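Local coordinates for Non-structural protein 2 (Human rotavirus C, PDB 2GU0) that probably binds single-stranded RNA, hydrolyses nucleoside triphosphates and unwinds RNA helices as a homooctamer, supporting viral genome replication and packaging in virus factories, at residues F7-P21 with L83-F97. Residues are numbered along the deposited sequence; the frame is centred on the assembly and turned at random.
Sequences FVSFSLTEDKVVWYP and LADTLNMVSMPTEKF
W19 is the large bump of this contact, an indole that stands out from a β-hairpin of strands 8-11 and 18-21 and fills the hollow between the end of helix 74-90 and the chain that follows it. The contact thus docks the N-terminal hairpin on that helix end, within the N-terminal family region of NSP2. Strand 18-21 runs antiparallel to the segment 83-90, with the two axes 7.1 Å apart at their closest. L87 forms the floor of the hollow: its CD1 sits beneath the middle of the indole, and its CB makes a CH-π contact with the five-membered ring. V17 CG1 and F10 CB press on the opposite face, towards the rim, so the ring is sandwiched between helix and hairpin. M92 closes one edge with a Met-aromatic contact: SD lies 3.6 Å from W19 CZ2, and the bend at chi3 (-62°) lays CE in the ring plane beside it. F97 CE1 meets W19 CH2, and the far end of the F97 ring is wedged edge-to-face against F10, with CZ over the centre of the F10 ring and the planes at 55°. L12 CD1 and V17 CG2 pack across F97, each side chain crossing it at about a right angle. Towards the other end of the hairpin, V8 CG1 and CG2 rest on L83 and L87, F7 CB meets L83 CD1, and P21 CG packs against A84 CB. F7 also reaches V108, a predicted ATP-binding residue.

Four hydrogen bonds tie the segments together. N88 OD1 accepts W19 N at 2.8 Å, nearly straight and in the carbonyl plane. Beyond S91, which leaves the helix with positive phi, V17 N donates to M92 O, with an N-H...O angle of 169°, part of a single β-bridge between K16 and P93. T94 then plugs the hairpin turn: its N donates to D15 O, while T94 OG1 donates to E14 O at 2.7 Å from above the carbonyl plane.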
loop_
_atom_site.group_PDB
_atom_site.type_symbol
_atom_site.label_atom_id
_atom_site.label_comp_id
_atom_site.label_asym_id
_atom_site.label_seq_id
_atom_site.Cartn_x
_atom_site.Cartn_y
_atom_site.Cartn_z
ATOM N N PHE A 7 -3.200 -11.726 35.613
ATOM C CA PHE A 7 -2.058 -11.683 34.715
ATOM C C PHE A 7 -1.023 -12.789 34.855
ATOM O O PHE A 7 -0.296 -13.067 33.899
ATOM C CB PHE A 7 -1.340 -10.352 34.866
ATOM C CG PHE A 7 -2.234 -9.172 34.746
ATOM C CD1 PHE A 7 -2.826 -8.623 35.870
ATOM C CD2 PHE A 7 -2.483 -8.603 33.509
ATOM C CE1 PHE A 7 -3.651 -7.521 35.767
ATOM C CE2 PHE A 7 -3.313 -7.493 33.393
ATOM C CZ PHE A 7 -3.899 -6.949 34.527
ATOM N N VAL A 8 -0.939 -13.406 36.031
ATOM C CA VAL A 8 0.056 -14.445 36.258
ATOM C C VAL A 8 -0.388 -15.590 37.159
ATOM O O VAL A 8 -1.141 -15.396 38.118
ATOM C CB VAL A 8 1.312 -13.847 36.896
ATOM C CG1 VAL A 8 1.888 -12.780 36.013
ATOM C CG2 VAL A 8 0.962 -13.254 38.245
ATOM N N SER A 9 0.081 -16.793 36.844
ATOM C CA SER A 9 -0.215 -17.968 37.657
ATOM C C SER A 9 1.132 -18.353 38.249
ATOM O O SER A 9 2.154 -17.784 37.851
ATOM C CB SER A 9 -0.790 -19.100 36.805
ATOM O OG SER A 9 0.014 -19.358 35.683
ATOM N N PHE A 10 1.164 -19.299 39.183
ATOM C CA PHE A 10 2.444 -19.658 39.793
ATOM C C PHE A 10 2.650 -21.144 40.049
ATOM O O PHE A 10 1.719 -21.943 39.977
ATOM C CB PHE A 10 2.602 -18.902 41.113
ATOM C CG PHE A 10 1.500 -19.182 42.088
ATOM C CD1 PHE A 10 1.474 -20.372 42.804
ATOM C CD2 PHE A 10 0.442 -18.294 42.227
ATOM C CE1 PHE A 10 0.399 -20.672 43.641
ATOM C CE2 PHE A 10 -0.634 -18.588 43.059
ATOM C CZ PHE A 10 -0.654 -19.780 43.765
ATOM N N SER A 11 3.897 -21.491 40.353
ATOM C CA SER A 11 4.296 -22.858 40.652
ATOM C C SER A 11 5.161 -22.789 41.911
ATOM O O SER A 11 5.894 -21.816 42.114
ATOM C CB SER A 11 5.096 -23.446 39.488
ATOM O OG SER A 11 5.240 -24.847 39.623
ATOM N N LEU A 12 5.064 -23.819 42.751
ATOM C CA LEU A 12 5.810 -23.884 44.004
ATOM C C LEU A 12 6.740 -25.091 44.109
ATOM O O LEU A 12 7.266 -25.382 45.183
ATOM C CB LEU A 12 4.836 -23.900 45.181
ATOM C CG LEU A 12 4.015 -22.635 45.401
ATOM C CD1 LEU A 12 3.185 -22.779 46.653
ATOM C CD2 LEU A 12 4.950 -21.446 45.527
ATOM N N THR A 13 6.946 -25.791 43.000
ATOM C CA THR A 13 7.817 -26.965 42.993
ATOM C C THR A 13 9.297 -26.626 43.204
ATOM O O THR A 13 10.068 -27.460 43.686
ATOM C CB THR A 13 7.688 -27.744 41.668
ATOM O OG1 THR A 13 7.755 -26.828 40.567
ATOM C CG2 THR A 13 6.386 -28.513 41.624
ATOM N N GLU A 14 9.685 -25.405 42.852
ATOM C CA GLU A 14 11.072 -24.975 42.993
ATOM C C GLU A 14 11.387 -24.296 44.317
ATOM O O GLU A 14 10.519 -24.113 45.177
ATOM C CB GLU A 14 11.450 -24.034 41.851
ATOM C CG GLU A 14 11.221 -24.616 40.467
ATOM C CD GLU A 14 11.905 -25.960 40.271
ATOM O OE1 GLU A 14 11.475 -26.956 40.902
ATOM O OE2 GLU A 14 12.876 -26.017 39.484
ATOM N N ASP A 15 12.648 -23.909 44.460
ATOM C CA ASP A 15 13.105 -23.259 45.673
ATOM C C ASP A 15 12.407 -21.918 45.821
ATOM O O ASP A 15 11.895 -21.588 46.890
ATOM C CB ASP A 15 14.615 -23.056 45.625
ATOM C CG ASP A 15 15.218 -22.920 47.002
ATOM O OD1 ASP A 15 16.240 -22.210 47.138
ATOM O OD2 ASP A 15 14.671 -23.534 47.946
ATOM N N LYS A 16 12.404 -21.138 44.745
ATOM C CA LYS A 16 11.730 -19.844 44.758
ATOM C C LYS A 16 10.438 -19.982 43.951
ATOM O O LYS A 16 10.312 -20.885 43.115
ATOM C CB LYS A 16 12.606 -18.745 44.132
ATOM C CG LYS A 16 13.853 -18.330 44.927
ATOM C CD LYS A 16 15.064 -19.191 44.585
ATOM C CE LYS A 16 16.349 -18.600 45.152
ATOM N NZ LYS A 16 16.698 -17.293 44.514
ATOM N N VAL A 17 9.473 -19.105 44.210
ATOM C CA VAL A 17 8.218 -19.139 43.476
ATOM C C VAL A 17 8.460 -18.840 41.997
ATOM O O VAL A 17 9.229 -17.938 41.645
ATOM C CB VAL A 17 7.233 -18.106 44.017
ATOM C CG1 VAL A 17 5.950 -18.131 43.198
ATOM C CG2 VAL A 17 6.957 -18.384 45.478
ATOM N N VAL A 18 7.816 -19.612 41.131
ATOM C CA VAL A 18 7.959 -19.404 39.702
ATOM C C VAL A 18 6.639 -18.882 39.157
ATOM O O VAL A 18 5.587 -19.481 39.378
ATOM C CB VAL A 18 8.311 -20.707 38.985
ATOM C CG1 VAL A 18 8.582 -20.431 37.518
ATOM C CG2 VAL A 18 9.513 -21.355 39.661
ATOM N N TRP A 19 6.692 -17.758 38.453
ATOM C CA TRP A 19 5.483 -17.168 37.890
ATOM C C TRP A 19 5.361 -17.421 36.404
ATOM O O TRP A 19 6.361 -17.523 35.702
ATOM C CB TRP A 19 5.466 -15.671 38.147
ATOM C CG TRP A 19 5.628 -15.329 39.593
ATOM C CD1 TRP A 19 6.797 -15.178 40.278
ATOM C CD2 TRP A 19 4.580 -15.128 40.537
ATOM N NE1 TRP A 19 6.540 -14.895 41.590
ATOM C CE2 TRP A 19 5.185 -14.857 41.777
ATOM C CE3 TRP A 19 3.182 -15.152 40.455
ATOM C CZ2 TRP A 19 4.449 -14.611 42.921
ATOM C CZ3 TRP A 19 2.451 -14.913 41.581
ATOM C CH2 TRP A 19 3.083 -14.643 42.808
ATOM N N TYR A 20 4.126 -17.531 35.930
ATOM C CA TYR A 20 3.876 -17.749 34.511
ATOM C C TYR A 20 2.867 -16.761 33.927
ATOM O O TYR A 20 1.940 -16.317 34.609
ATOM C CB TYR A 20 3.365 -19.166 34.264
ATOM C CG TYR A 20 4.261 -20.233 34.828
ATOM C CD1 TYR A 20 4.091 -20.691 36.137
ATOM C CD2 TYR A 20 5.308 -20.760 34.073
ATOM C CE1 TYR A 20 4.945 -21.649 36.679
ATOM C CE2 TYR A 20 6.169 -21.714 34.607
ATOM C CZ TYR A 20 5.983 -22.153 35.910
ATOM O OH TYR A 20 6.843 -23.080 36.449
ATOM N N PRO A 21 3.047 -16.404 32.648
ATOM C CA PRO A 21 2.185 -15.478 31.907
ATOM C C PRO A 21 0.834 -16.127 31.631
ATOM O O PRO A 21 0.755 -17.339 31.461
ATOM C CB PRO A 21 2.952 -15.267 30.602
ATOM C CG PRO A 21 4.348 -15.543 30.948
ATOM C CD PRO A 21 4.249 -16.725 31.861
ATOM N N LEU A 83 5.146 -8.735 34.091
ATOM C CA LEU A 83 4.841 -9.159 35.440
ATOM C C LEU A 83 5.515 -10.486 35.799
ATOM O O LEU A 83 6.112 -10.608 36.865
ATOM C CB LEU A 83 3.324 -9.236 35.627
ATOM C CG LEU A 83 2.627 -7.874 35.488
ATOM C CD1 LEU A 83 1.121 -8.042 35.542
ATOM C CD2 LEU A 83 3.099 -6.935 36.593
ATOM N N ALA A 84 5.436 -11.476 34.918
ATOM C CA ALA A 84 6.072 -12.763 35.191
ATOM C C ALA A 84 7.583 -12.553 35.367
ATOM O O ALA A 84 8.145 -12.837 36.419
ATOM C CB ALA A 84 5.794 -13.746 34.053
ATOM N N ASP A 85 8.234 -12.051 34.331
ATOM C CA ASP A 85 9.663 -11.776 34.387
ATOM C C ASP A 85 10.011 -11.072 35.679
ATOM O O ASP A 85 10.895 -11.499 36.413
ATOM C CB ASP A 85 10.071 -10.867 33.237
ATOM C CG ASP A 85 10.049 -11.565 31.919
ATOM O OD1 ASP A 85 9.371 -12.605 31.809
ATOM O OD2 ASP A 85 10.711 -11.068 30.988
ATOM N N THR A 86 9.316 -9.975 35.949
ATOM C CA THR A 86 9.588 -9.217 37.153
ATOM C C THR A 86 9.481 -10.110 38.374
ATOM O O THR A 86 10.479 -10.388 39.025
ATOM C CB THR A 86 8.631 -8.032 37.284
ATOM O OG1 THR A 86 8.827 -7.149 36.173
ATOM C CG2 THR A 86 8.895 -7.272 38.571
ATOM N N LEU A 87 8.282 -10.579 38.675
ATOM C CA LEU A 87 8.095 -11.437 39.828
ATOM C C LEU A 87 9.166 -12.534 39.965
ATOM O O LEU A 87 9.612 -12.846 41.076
ATOM C CB LEU A 87 6.706 -12.063 39.776
ATOM C CG LEU A 87 5.577 -11.060 40.010
ATOM C CD1 LEU A 87 4.245 -11.765 39.882
ATOM C CD2 LEU A 87 5.723 -10.428 41.388
ATOM N N ASN A 88 9.587 -13.112 38.845
ATOM C CA ASN A 88 10.583 -14.164 38.919
ATOM C C ASN A 88 11.891 -13.644 39.488
ATOM O O ASN A 88 12.569 -14.342 40.246
ATOM C CB ASN A 88 10.815 -14.806 37.549
ATOM C CG ASN A 88 9.644 -15.668 37.108
ATOM O OD1 ASN A 88 8.997 -16.320 37.926
ATOM N ND2 ASN A 88 9.376 -15.685 35.809
ATOM N N MET A 89 12.249 -12.414 39.142
ATOM C CA MET A 89 13.483 -11.855 39.657
ATOM C C MET A 89 13.433 -11.675 41.160
ATOM O O MET A 89 14.370 -12.045 41.865
ATOM C CB MET A 89 13.792 -10.531 38.988
ATOM C CG MET A 89 14.413 -10.705 37.636
ATOM S SD MET A 89 15.441 -9.303 37.276
ATOM C CE MET A 89 16.788 -9.545 38.482
ATOM N N VAL A 90 12.340 -11.112 41.658
ATOM C CA VAL A 90 12.200 -10.919 43.092
ATOM C C VAL A 90 12.559 -12.224 43.815
ATOM O O VAL A 90 12.942 -12.215 44.985
ATOM C CB VAL A 90 10.764 -10.497 43.445
ATOM C CG1 VAL A 90 10.588 -10.440 44.949
ATOM C CG2 VAL A 90 10.476 -9.149 42.849
ATOM N N SER A 91 12.443 -13.341 43.102
ATOM C CA SER A 91 12.765 -14.652 43.648
ATOM C C SER A 91 12.261 -14.876 45.054
ATOM O O SER A 91 13.002 -15.330 45.918
ATOM C CB SER A 91 14.270 -14.874 43.625
ATOM O OG SER A 91 14.714 -15.032 42.298
ATOM N N MET A 92 11.001 -14.553 45.288
ATOM C CA MET A 92 10.417 -14.755 46.601
ATOM C C MET A 92 10.471 -16.249 46.976
ATOM O O MET A 92 10.232 -17.123 46.137
ATOM C CB MET A 92 8.985 -14.236 46.579
ATOM C CG MET A 92 8.295 -14.428 45.235
ATOM S SD MET A 92 7.016 -13.205 45.036
ATOM C CE MET A 92 5.954 -13.652 46.392
ATOM N N PRO A 93 10.804 -16.558 48.241
ATOM C CA PRO A 93 10.903 -17.934 48.744
ATOM C C PRO A 93 9.595 -18.724 48.916
ATOM O O PRO A 93 8.688 -18.310 49.649
ATOM C CB PRO A 93 11.657 -17.760 50.059
ATOM C CG PRO A 93 11.200 -16.423 50.516
ATOM C CD PRO A 93 11.268 -15.598 49.259
ATOM N N THR A 94 9.536 -19.875 48.243
ATOM C CA THR A 94 8.383 -20.768 48.269
ATOM C C THR A 94 7.788 -20.923 49.657
ATOM O O THR A 94 6.605 -20.676 49.867
ATOM C CB THR A 94 8.759 -22.172 47.751
ATOM O OG1 THR A 94 9.125 -22.099 46.368
ATOM C CG2 THR A 94 7.594 -23.125 47.907
ATOM N N GLU A 95 8.619 -21.344 50.601
ATOM C CA GLU A 95 8.197 -21.543 51.986
ATOM C C GLU A 95 7.389 -20.385 52.567
ATOM O O GLU A 95 6.450 -20.598 53.335
ATOM C CB GLU A 95 9.424 -21.789 52.872
ATOM C CG GLU A 95 10.596 -20.869 52.564
ATOM C CD GLU A 95 11.611 -20.804 53.695
ATOM O OE1 GLU A 95 11.924 -21.864 54.273
ATOM O OE2 GLU A 95 12.105 -19.692 53.999
ATOM N N LYS A 96 7.751 -19.161 52.201
ATOM C CA LYS A 96 7.056 -17.994 52.726
ATOM C C LYS A 96 5.970 -17.428 51.812
ATOM O O LYS A 96 5.400 -16.376 52.095
ATOM C CB LYS A 96 8.069 -16.904 53.059
ATOM C CG LYS A 96 9.158 -17.353 54.018
ATOM C CD LYS A 96 9.929 -16.163 54.553
ATOM C CE LYS A 96 10.823 -16.544 55.717
ATOM N NZ LYS A 96 11.321 -15.320 56.408
ATOM N N PHE A 97 5.683 -18.133 50.721
ATOM C CA PHE A 97 4.663 -17.706 49.770
ATOM C C PHE A 97 3.263 -17.679 50.378
ATOM O O PHE A 97 2.896 -18.548 51.158
ATOM C CB PHE A 97 4.656 -18.633 48.554
ATOM C CG PHE A 97 3.546 -18.347 47.582
ATOM C CD1 PHE A 97 3.603 -17.240 46.746
ATOM C CD2 PHE A 97 2.431 -19.171 47.523
ATOM C CE1 PHE A 97 2.568 -16.959 45.866
ATOM C CE2 PHE A 97 1.391 -18.898 46.648
ATOM C CZ PHE A 97 1.458 -17.790 45.817
#